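Local atomic coordinates of uncharacterized protein (Eubacterium rectale, PDB entry 5COZ), a protein that is of unknown function but is probably exported as a lipoprotein and probably related to YycH-like regulatory proteins. Residues W52-Y57 against Y221-S226; S146-K151 against Y337-A342; L303-F308 against I317-V322. All blocks are in the same frame, centred on the assembly; numbering follows the deposited sequence.

Contact 1. Residues W52-Y57 against Y221-S226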
loop_
_atom_site.group_PDB
_atom_site.type_symbol
_atom_site.label_atom_id
_atom_site.label_comp_id
_atom_site.label_asym_id
_atom_site.label_seq_id
_atom_site.Cartn_x
_atom_site.Cartn_y
_atom_site.Cartn_z
ATOM N N TRP A 52 -9.255 6.000 7.580
ATOM C CA TRP A 52 -9.356 6.466 6.191
ATOM C C TRP A 52 -10.606 7.329 6.031
ATOM O O TRP A 52 -10.812 8.218 6.859
ATOM C CB TRP A 52 -9.299 5.242 5.241
ATOM C CG TRP A 52 -8.115 4.357 5.539
ATOM C CD1 TRP A 52 -8.117 3.189 6.254
ATOM C CD2 TRP A 52 -6.753 4.580 5.134
ATOM N NE1 TRP A 52 -6.835 2.665 6.314
ATOM C CE2 TRP A 52 -5.979 3.511 5.648
ATOM C CE3 TRP A 52 -6.098 5.626 4.459
ATOM C CZ2 TRP A 52 -4.592 3.431 5.457
ATOM C CZ3 TRP A 52 -4.727 5.537 4.249
ATOM C CH2 TRP A 52 -3.984 4.471 4.776
ATOM N N ASP A 53 -11.438 7.077 5.004
ATOM C CA ASP A 53 -12.605 7.912 4.786
ATOM C C ASP A 53 -13.901 7.215 5.217
ATOM O O ASP A 53 -14.991 7.605 4.779
ATOM C CB ASP A 53 -12.663 8.323 3.301
ATOM C CG ASP A 53 -11.439 9.108 2.852
ATOM O OD1 ASP A 53 -10.822 9.783 3.695
ATOM O OD2 ASP A 53 -11.097 9.040 1.666
ATOM N N ALA A 54 -13.803 6.241 6.155
ATOM C CA ALA A 54 -14.999 5.573 6.659
ATOM C C ALA A 54 -15.897 6.570 7.390
ATOM O O ALA A 54 -15.385 7.395 8.148
ATOM C CB ALA A 54 -14.589 4.464 7.618
ATOM N N THR A 55 -17.213 6.526 7.124
ATOM C CA THR A 55 -18.106 7.519 7.716
ATOM C C THR A 55 -18.772 7.020 8.986
ATOM O O THR A 55 -19.390 7.813 9.702
ATOM C CB THR A 55 -19.178 7.961 6.716
ATOM O OG1 THR A 55 -19.920 6.821 6.305
ATOM C CG2 THR A 55 -18.596 8.670 5.495
ATOM N N SER A 56 -18.647 5.719 9.282
ATOM C CA SER A 56 -19.231 5.153 10.484
ATOM C C SER A 56 -18.688 3.769 10.697
ATOM O O SER A 56 -17.909 3.270 9.878
ATOM C CB SER A 56 -20.757 5.120 10.397
ATOM O OG SER A 56 -21.186 4.029 9.609
ATOM N N TYR A 57 -19.128 3.131 11.790
ATOM C CA TYR A 57 -18.734 1.748 12.062
ATOM C C TYR A 57 -19.639 0.742 11.336
ATOM O O TYR A 57 -19.410 -0.465 11.444
ATOM C CB TYR A 57 -18.754 1.470 13.560
ATOM C CG TYR A 57 -17.682 2.176 14.362
ATOM C CD1 TYR A 57 -16.348 1.785 14.281
ATOM C CD2 TYR A 57 -18.010 3.192 15.254
ATOM C CE1 TYR A 57 -15.367 2.369 15.094
ATOM C CE2 TYR A 57 -17.047 3.786 16.065
ATOM C CZ TYR A 57 -15.724 3.369 15.986
ATOM O OH TYR A 57 -14.776 3.909 16.829
ATOM N N TYR A 221 -16.306 2.793 -0.576
ATOM C CA TYR A 221 -16.979 3.194 0.678
ATOM C C TYR A 221 -15.974 3.800 1.668
ATOM O O TYR A 221 -16.118 3.663 2.894
ATOM C CB TYR A 221 -17.786 2.040 1.293
ATOM C CG TYR A 221 -18.887 1.611 0.351
ATOM C CD1 TYR A 221 -19.957 2.455 0.070
ATOM C CD2 TYR A 221 -18.829 0.382 -0.302
ATOM C CE1 TYR A 221 -20.929 2.104 -0.868
ATOM C CE2 TYR A 221 -19.810 0.003 -1.213
ATOM C CZ TYR A 221 -20.855 0.867 -1.493
ATOM O OH TYR A 221 -21.800 0.506 -2.408
ATOM N N GLY A 222 -14.971 4.488 1.120
ATOM C CA GLY A 222 -13.970 5.178 1.930
ATOM C C GLY A 222 -12.912 4.314 2.583
ATOM O O GLY A 222 -12.075 4.849 3.301
ATOM N N ILE A 223 -12.928 3.004 2.318
ATOM C CA ILE A 223 -12.035 2.049 2.968
ATOM C C ILE A 223 -11.132 1.448 1.904
ATOM O O ILE A 223 -11.629 0.961 0.876
ATOM C CB ILE A 223 -12.877 0.989 3.724
ATOM C CG1 ILE A 223 -13.678 1.684 4.838
ATOM C CG2 ILE A 223 -11.952 -0.111 4.285
ATOM C CD1 ILE A 223 -14.732 0.768 5.510
ATOM N N PRO A 224 -9.811 1.474 2.132
ATOM C CA PRO A 224 -8.903 0.956 1.106
ATOM C C PRO A 224 -8.886 -0.559 1.035
ATOM O O PRO A 224 -9.012 -1.234 2.073
ATOM C CB PRO A 224 -7.527 1.484 1.544
ATOM C CG PRO A 224 -7.613 1.520 3.054
ATOM C CD PRO A 224 -9.079 1.966 3.316
ATOM N N TYR A 225 -8.639 -1.095 -0.165
ATOM C CA TYR A 225 -8.362 -2.523 -0.237
ATOM C C TYR A 225 -7.084 -2.796 0.548
ATOM O O TYR A 225 -6.216 -1.915 0.712
ATOM C CB TYR A 225 -8.211 -3.034 -1.688
ATOM C CG TYR A 225 -9.262 -2.533 -2.624
ATOM C CD1 TYR A 225 -10.588 -2.918 -2.483
ATOM C CD2 TYR A 225 -8.923 -1.714 -3.699
ATOM C CE1 TYR A 225 -11.583 -2.421 -3.342
ATOM C CE2 TYR A 225 -9.893 -1.222 -4.559
ATOM C CZ TYR A 225 -11.224 -1.550 -4.348
ATOM O OH TYR A 225 -12.149 -1.101 -5.242
ATOM N N SER A 226 -6.977 -4.011 1.029
ATOM C CA SER A 226 -5.936 -4.438 1.937
ATOM C C SER A 226 -4.513 -4.072 1.494
ATOM O O SER A 226 -4.129 -4.290 0.328
ATOM C CB SER A 226 -6.056 -5.946 2.124
ATOM O OG SER A 226 -4.933 -6.491 2.790
HETATM O O HOH W 1 -17.741 4.643 4.855
#

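Contact 2. Residues S146-K151 against Y337-A342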
loop_
_atom_site.group_PDB
_atom_site.type_symbol
_atom_site.label_atom_id
_atom_site.label_comp_id
_atom_site.label_asym_id
_atom_site.label_seq_id
_atom_site.Cartn_x
_atom_site.Cartn_y
_atom_site.Cartn_z
ATOM N N SER A 146 6.933 -6.264 3.725
ATOM C CA SER A 146 7.767 -7.381 4.157
ATOM C C SER A 146 9.120 -7.350 3.484
ATOM O O SER A 146 9.205 -7.077 2.280
ATOM C CB SER A 146 7.106 -8.711 3.808
ATOM O OG SER A 146 5.877 -8.877 4.480
ATOM N N PRO A 147 10.184 -7.746 4.184
ATOM C CA PRO A 147 10.272 -8.173 5.598
ATOM C C PRO A 147 10.701 -7.097 6.598
ATOM O O PRO A 147 10.674 -7.365 7.796
ATOM C CB PRO A 147 11.362 -9.257 5.533
ATOM C CG PRO A 147 12.325 -8.742 4.461
ATOM C CD PRO A 147 11.506 -7.859 3.518
ATOM N N PHE A 148 11.089 -5.903 6.131
ATOM C CA PHE A 148 11.644 -4.896 7.039
ATOM C C PHE A 148 10.934 -3.547 7.023
ATOM O O PHE A 148 11.236 -2.691 7.865
ATOM C CB PHE A 148 13.124 -4.636 6.674
ATOM C CG PHE A 148 13.988 -5.872 6.574
ATOM C CD1 PHE A 148 14.095 -6.757 7.642
ATOM C CD2 PHE A 148 14.724 -6.134 5.423
ATOM C CE1 PHE A 148 14.903 -7.905 7.547
ATOM C CE2 PHE A 148 15.550 -7.263 5.337
ATOM C CZ PHE A 148 15.624 -8.147 6.397
ATOM N N ASN A 149 10.002 -3.349 6.085
ATOM C CA ASN A 149 9.311 -2.062 5.905
ATOM C C ASN A 149 10.343 -0.952 5.637
ATOM O O ASN A 149 10.277 0.131 6.236
ATOM C CB ASN A 149 8.392 -1.708 7.079
ATOM C CG ASN A 149 7.388 -0.659 6.682
ATOM O OD1 ASN A 149 7.053 -0.542 5.484
ATOM N ND2 ASN A 149 6.854 0.088 7.664
ATOM N N ASP A 150 11.253 -1.259 4.696
ATOM C CA ASP A 150 12.365 -0.388 4.326
ATOM C C ASP A 150 11.887 1.025 3.942
ATOM O O ASP A 150 12.588 1.998 4.255
ATOM C CB ASP A 150 13.167 -1.023 3.174
ATOM C CG ASP A 150 13.879 -2.321 3.534
ATOM O OD1 ASP A 150 14.710 -2.305 4.473
ATOM O OD2 ASP A 150 13.650 -3.338 2.838
ATOM N N LYS A 151 10.695 1.155 3.340
ATOM C CA LYS A 151 10.178 2.468 2.928
ATOM C C LYS A 151 10.042 3.463 4.066
ATOM O O LYS A 151 10.098 4.680 3.841
ATOM C CB LYS A 151 8.801 2.348 2.221
ATOM C CG LYS A 151 7.619 1.918 3.118
ATOM C CD LYS A 151 6.336 1.732 2.299
ATOM C CE LYS A 151 5.099 1.645 3.202
ATOM N NZ LYS A 151 5.010 0.325 3.856
ATOM N N TYR A 337 22.830 -10.757 18.052
ATOM C CA TYR A 337 22.491 -9.848 16.953
ATOM C C TYR A 337 21.031 -10.021 16.531
ATOM O O TYR A 337 20.592 -11.151 16.314
ATOM C CB TYR A 337 23.415 -10.062 15.744
ATOM C CG TYR A 337 23.215 -9.023 14.663
ATOM C CD1 TYR A 337 23.773 -7.755 14.774
ATOM C CD2 TYR A 337 22.467 -9.308 13.525
ATOM C CE1 TYR A 337 23.631 -6.811 13.758
ATOM C CE2 TYR A 337 22.272 -8.354 12.529
ATOM C CZ TYR A 337 22.856 -7.108 12.648
ATOM O OH TYR A 337 22.671 -6.183 11.648
ATOM N N THR A 338 20.286 -8.901 16.462
ATOM C CA THR A 338 18.866 -8.926 16.103
ATOM C C THR A 338 18.567 -8.107 14.859
ATOM O O THR A 338 19.362 -7.246 14.441
ATOM C CB THR A 338 17.998 -8.388 17.283
ATOM O OG1 THR A 338 18.416 -7.051 17.564
ATOM C CG2 THR A 338 18.124 -9.231 18.549
ATOM N N GLN A 339 17.395 -8.374 14.276
ATOM C CA GLN A 339 16.856 -7.663 13.114
ATOM C C GLN A 339 15.426 -7.284 13.390
ATOM O O GLN A 339 14.661 -8.103 13.902
ATOM C CB GLN A 339 16.914 -8.536 11.855
ATOM C CG GLN A 339 18.236 -8.451 11.119
ATOM C CD GLN A 339 18.162 -9.120 9.766
ATOM O OE1 GLN A 339 17.430 -10.104 9.561
ATOM N NE2 GLN A 339 18.936 -8.606 8.818
ATOM N N LYS A 340 15.056 -6.062 13.018
ATOM C CA LYS A 340 13.704 -5.548 13.210
ATOM C C LYS A 340 12.820 -6.044 12.071
ATOM O O LYS A 340 12.940 -5.574 10.930
ATOM C CB LYS A 340 13.771 -4.017 13.264
ATOM C CG LYS A 340 12.512 -3.291 13.663
ATOM C CD LYS A 340 12.845 -1.816 13.590
ATOM C CE LYS A 340 11.648 -0.950 13.685
ATOM N NZ LYS A 340 12.013 0.481 13.501
HETATM N N MSE A 341 11.957 -7.001 12.376
HETATM C CA MSE A 341 11.088 -7.618 11.380
HETATM C C MSE A 341 9.736 -6.968 11.326
HETATM O O MSE A 341 9.096 -6.807 12.360
HETATM C CB MSE A 341 10.894 -9.108 11.711
HETATM C CG MSE A 341 12.193 -9.911 11.791
HETATM SE SE MSE A 341 13.220 -9.912 10.101
HETATM C CE MSE A 341 12.233 -10.929 9.152
ATOM N N ALA A 342 9.264 -6.651 10.120
ATOM C CA ALA A 342 7.945 -6.048 9.895
ATOM C C ALA A 342 6.908 -7.171 9.750
ATOM O O ALA A 342 6.985 -7.969 8.810
ATOM C CB ALA A 342 7.993 -5.189 8.643
HETATM O O HOH W 2 5.289 -9.146 7.067
HETATM O O HOH W 3 9.186 -9.698 8.480
HETATM O O HOH W 4 12.926 -2.977 10.068
#

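Contact 3. Residues L303-F308 against I317-V322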
loop_
_atom_site.group_PDB
_atom_site.type_symbol
_atom_site.label_atom_id
_atom_site.label_comp_id
_atom_site.label_asym_id
_atom_site.label_seq_id
_atom_site.Cartn_x
_atom_site.Cartn_y
_atom_site.Cartn_z
ATOM N N LEU A 303 -8.170 0.029 9.333
ATOM C CA LEU A 303 -9.416 -0.554 8.840
ATOM C C LEU A 303 -9.278 -0.713 7.334
ATOM O O LEU A 303 -9.037 0.286 6.645
ATOM C CB LEU A 303 -10.614 0.347 9.198
ATOM C CG LEU A 303 -11.943 -0.040 8.586
ATOM C CD1 LEU A 303 -12.380 -1.455 9.068
ATOM C CD2 LEU A 303 -13.004 1.035 8.962
ATOM N N GLU A 304 -9.394 -1.944 6.838
ATOM C CA GLU A 304 -9.178 -2.189 5.416
ATOM C C GLU A 304 -10.205 -3.155 4.883
ATOM O O GLU A 304 -10.872 -3.842 5.646
ATOM C CB GLU A 304 -7.755 -2.745 5.159
ATOM C CG GLU A 304 -6.686 -1.848 5.784
ATOM C CD GLU A 304 -5.247 -2.251 5.553
ATOM O OE1 GLU A 304 -5.021 -3.321 4.944
ATOM O OE2 GLU A 304 -4.340 -1.555 6.074
ATOM N N TYR A 305 -10.315 -3.234 3.548
ATOM C CA TYR A 305 -11.176 -4.218 2.914
ATOM C C TYR A 305 -10.315 -5.335 2.360
ATOM O O TYR A 305 -9.516 -5.117 1.438
ATOM C CB TYR A 305 -11.964 -3.571 1.758
ATOM C CG TYR A 305 -13.352 -3.088 2.102
ATOM C CD1 TYR A 305 -14.266 -3.920 2.746
ATOM C CD2 TYR A 305 -13.793 -1.836 1.694
ATOM C CE1 TYR A 305 -15.587 -3.516 2.972
ATOM C CE2 TYR A 305 -15.115 -1.424 1.904
ATOM C CZ TYR A 305 -16.009 -2.271 2.536
ATOM O OH TYR A 305 -17.313 -1.869 2.718
HETATM N N MSE A 306 -10.509 -6.543 2.885
HETATM C CA MSE A 306 -9.757 -7.689 2.389
HETATM C C MSE A 306 -10.582 -8.409 1.330
HETATM O O MSE A 306 -11.805 -8.522 1.461
HETATM C CB MSE A 306 -9.396 -8.645 3.525
HETATM C CG MSE A 306 -8.542 -9.804 3.036
HETATM SE SE MSE A 306 -7.668 -10.720 4.495
HETATM C CE MSE A 306 -6.218 -9.505 4.751
ATOM N N LEU A 307 -9.888 -8.862 0.279
ATOM C CA LEU A 307 -10.519 -9.650 -0.760
ATOM C C LEU A 307 -10.232 -11.116 -0.590
ATOM O O LEU A 307 -9.088 -11.512 -0.313
ATOM C CB LEU A 307 -10.055 -9.226 -2.120
ATOM C CG LEU A 307 -10.397 -7.817 -2.530
ATOM C CD1 LEU A 307 -10.290 -7.742 -3.916
ATOM C CD2 LEU A 307 -11.840 -7.478 -2.284
ATOM N N PHE A 308 -11.292 -11.932 -0.763
ATOM C CA PHE A 308 -11.170 -13.379 -0.646
ATOM C C PHE A 308 -11.640 -13.983 -1.944
ATOM O O PHE A 308 -12.803 -13.769 -2.340
ATOM C CB PHE A 308 -12.003 -13.895 0.546
ATOM C CG PHE A 308 -11.601 -13.318 1.880
ATOM C CD1 PHE A 308 -10.586 -13.906 2.633
ATOM C CD2 PHE A 308 -12.183 -12.146 2.356
ATOM C CE1 PHE A 308 -10.217 -13.378 3.866
ATOM C CE2 PHE A 308 -11.814 -11.618 3.583
ATOM C CZ PHE A 308 -10.843 -12.246 4.339
ATOM N N ILE A 317 -15.586 -9.271 -0.523
ATOM C CA ILE A 317 -14.887 -8.116 0.050
ATOM C C ILE A 317 -15.441 -7.909 1.453
ATOM O O ILE A 317 -16.663 -7.781 1.610
ATOM C CB ILE A 317 -14.993 -6.863 -0.854
ATOM C CG1 ILE A 317 -14.201 -5.688 -0.263
ATOM C CG2 ILE A 317 -16.450 -6.452 -1.227
ATOM C CD1 ILE A 317 -14.001 -4.519 -1.235
ATOM N N LYS A 318 -14.557 -7.977 2.481
ATOM C CA LYS A 318 -15.042 -7.902 3.860
ATOM C C LYS A 318 -14.113 -7.023 4.650
ATOM O O LYS A 318 -12.896 -7.042 4.396
ATOM C CB LYS A 318 -15.076 -9.312 4.501
ATOM C CG LYS A 318 -16.052 -10.261 3.768
ATOM C CD LYS A 318 -16.136 -11.636 4.433
ATOM C CE LYS A 318 -16.922 -11.579 5.735
ATOM N NZ LYS A 318 -16.897 -12.879 6.467
ATOM N N PRO A 319 -14.625 -6.267 5.631
ATOM C CA PRO A 319 -13.723 -5.399 6.395
ATOM C C PRO A 319 -12.906 -6.180 7.402
ATOM O O PRO A 319 -13.399 -7.137 8.042
ATOM C CB PRO A 319 -14.683 -4.441 7.122
ATOM C CG PRO A 319 -15.952 -5.274 7.321
ATOM C CD PRO A 319 -16.038 -6.090 6.045
ATOM N N VAL A 320 -11.671 -5.731 7.568
ATOM C CA VAL A 320 -10.740 -6.291 8.536
ATOM C C VAL A 320 -10.064 -5.153 9.288
ATOM O O VAL A 320 -9.906 -4.046 8.754
ATOM C CB VAL A 320 -9.658 -7.216 7.863
ATOM C CG1 VAL A 320 -10.311 -8.455 7.271
ATOM C CG2 VAL A 320 -8.814 -6.481 6.809
ATOM N N TRP A 321 -9.630 -5.444 10.520
ATOM C CA TRP A 321 -8.701 -4.597 11.254
ATOM C C TRP A 321 -7.325 -5.231 11.144
ATOM O O TRP A 321 -7.179 -6.416 11.482
ATOM C CB TRP A 321 -9.106 -4.476 12.726
ATOM C CG TRP A 321 -10.249 -3.554 12.991
ATOM C CD1 TRP A 321 -11.500 -3.901 13.410
ATOM C CD2 TRP A 321 -10.207 -2.121 12.987
ATOM N NE1 TRP A 321 -12.258 -2.768 13.639
ATOM C CE2 TRP A 321 -11.478 -1.662 13.413
ATOM C CE3 TRP A 321 -9.220 -1.176 12.656
ATOM C CZ2 TRP A 321 -11.790 -0.300 13.530
ATOM C CZ3 TRP A 321 -9.521 0.182 12.785
ATOM C CH2 TRP A 321 -10.794 0.606 13.208
ATOM N N VAL A 322 -6.346 -4.483 10.617
ATOM C CA VAL A 322 -4.984 -4.983 10.461
ATOM C C VAL A 322 -4.121 -4.300 11.497
ATOM O O VAL A 322 -4.196 -3.075 11.642
ATOM C CB VAL A 322 -4.418 -4.729 9.039
ATOM C CG1 VAL A 322 -3.065 -5.435 8.896
ATOM C CG2 VAL A 322 -5.391 -5.243 7.974
#

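Contact 1. Residues W52-Y57 against Y221-S226
Asp53 N gives its hydrogen to Gly222 O at 2.9 Å, the one direct hydrogen bond joining residues 52-57 to 221-226. The donor lies in the carbonyl plane, but the bond is bent (145° at the hydrogen). Tyr221 and Gly222 both have left-handed backbone conformations, consistent with the two central residues of a type I′ turn. Glycine suits the second position, since it tolerates positive phi and a beta carbon there would run into Asp53 O. One residue earlier, Tyr221 O accepts from a water at 2.7 Å that also accepts from Thr55 N, a second, solvent-mediated link. The apolar part belongs to Trp52 and Pro224, whose side chains cross at about a right angle. Pro224 CG stands over the five-membered ring of Trp52, 3.5 Å from its centroid and nearly on the ring normal, a CH-pi contact between polarised proline C-H groups and the electron-rich indole. Trp52 CG, anti to the carbonyl carbon (chi1 -51°), comes 3.4 Å from Pro224 CD, which closes in on Trp52 CD1 at 3.3 Å. Trp52 NE1 hydrogen-bonds to Ser302 OG and Asp53 OD2 to Glu185 N, while small Ala54 lets its CB rest on Ile223 CG1. The loop 52-57 joins strands 43-50 and 58-66, and lies against the turn where strand 211-220 folds back into strand 223-224, whose Ile223 reaches on to strand 295-311.

Contact 2. Residues S146-K151 against Y337-A342
Pro147 and Ala342 bring a loop with a cis-proline up to strand 338-348, which pairs antiparallel with strand 314-330 in a mixed sheet. The backbones come closest at Phe148 and Ala342, with CA atoms 4.8 Å apart. A single direct hydrogen bond links them, from Ala342 N to Pro147 O at 2.8 Å, almost straight (170°) but with the donor above the carbonyl plane. Pro147 O also accepts from a water that donates to Ala342 O as well. Ala342 is small enough to let the loop in: its CB meets Asn149 CB at 3.8 Å, and asparagine suits that position because it accepts a left-handed backbone. Phe148 lies side by side with selenomethionine Met341 in a Met-aromatic contact. The bend at chi2 (-60°) carries Met341 SE to the edge of the Phe148 ring, 3.7 Å from Phe148 CE1; chi3 then sets Met341 CE, 4.1 Å from Pro147 CB. Pro147 CG covers one Phe148 ring face over its centre, holding face and rim alike. The Gln339 amide lies near Phe148 CE1 and CZ, its plane turned 70° from the ring. A further water donates to both Phe148 O and Lys340 O, the latter at 2.7 Å.

Contact 3. Residues L303-F308 against I317-V322
Glu304 and Val320 exchange two backbone hydrogen bonds, Glu304 N to Val320 O at 2.9 Å and Val320 N to Glu304 O at 2.8 Å. Met306 and Lys318 form the second such antiparallel pair, so the rungs of this beta hairpin alternate with the non-hydrogen-bonded pairs of Leu303, Tyr305 and Leu307 with Trp321, Pro319 and Ile317. The segment axes make an angle of 133°, a strong twist. Pro319 fits a non-hydrogen-bonded position, which asks no N-H of it in this pairing; its CA instead lies 3.3 Å from Glu304 O in a C-H...O contact.

Two CH-pi contacts lie on the face that carries Tyr305. Ile317 CD1 sits 3.7 Å above the Tyr305 ring plane, offset toward the rim, while Lys318 C meets the edge. Ile317 CG1, anti to the backbone N (chi1 -177°), packs 3.5 Å from Tyr305 CD1. Leu303 CB lies over the six-membered ring of Trp321, 4.0 Å from its centroid. Tyr305 CE1 meets Pro319 CD at 4.0 Å, and Tyr305 OH hydrogen-bonds to Lys60 O. An alanine in place of Tyr305 would probably open a gap beside Ile317 and Pro319 and leave Lys60 O without its hydroxyl partner.

The other face carries Glu304, Met306, Lys318 and Val320, with Met306 CB touching Val320 CG1. Glu304 OE1 also rests 3.6 Å from Val322 CG2. Buried Glu304 is compensated through OE2, which forms a salt bridge with Arg227 NH1 and hydrogen-bonds to Ser302 OG and Tyr324 OH. Those partners would probably favour an ionised carboxylate, offsetting the cost of burying charge.

In the fold
Contacts 1 and 3 are neighbours, with centres about 10 Å apart, and they touch: Pro224 and Ser226 both form backbone hydrogen bonds with Tyr305, joining strand 223-224 of the antiparallel sheet to the hairpin of contact 3 in the mixed one. Contact 2 lies about 28 Å from contact 1 and 24 Å from contact 3, centre to centre, across the middle of the chain from contact 1. It shares the mixed sheet with contact 3, since strands 314-330 and 338-348 are adjacent there. Along the chain contact 1 closes before contact 3 opens, the segments of contacts 1 and 2 alternate, and contact 3 falls between those of contact 2. Distant parts are thereby tied to one sheet at two separated places.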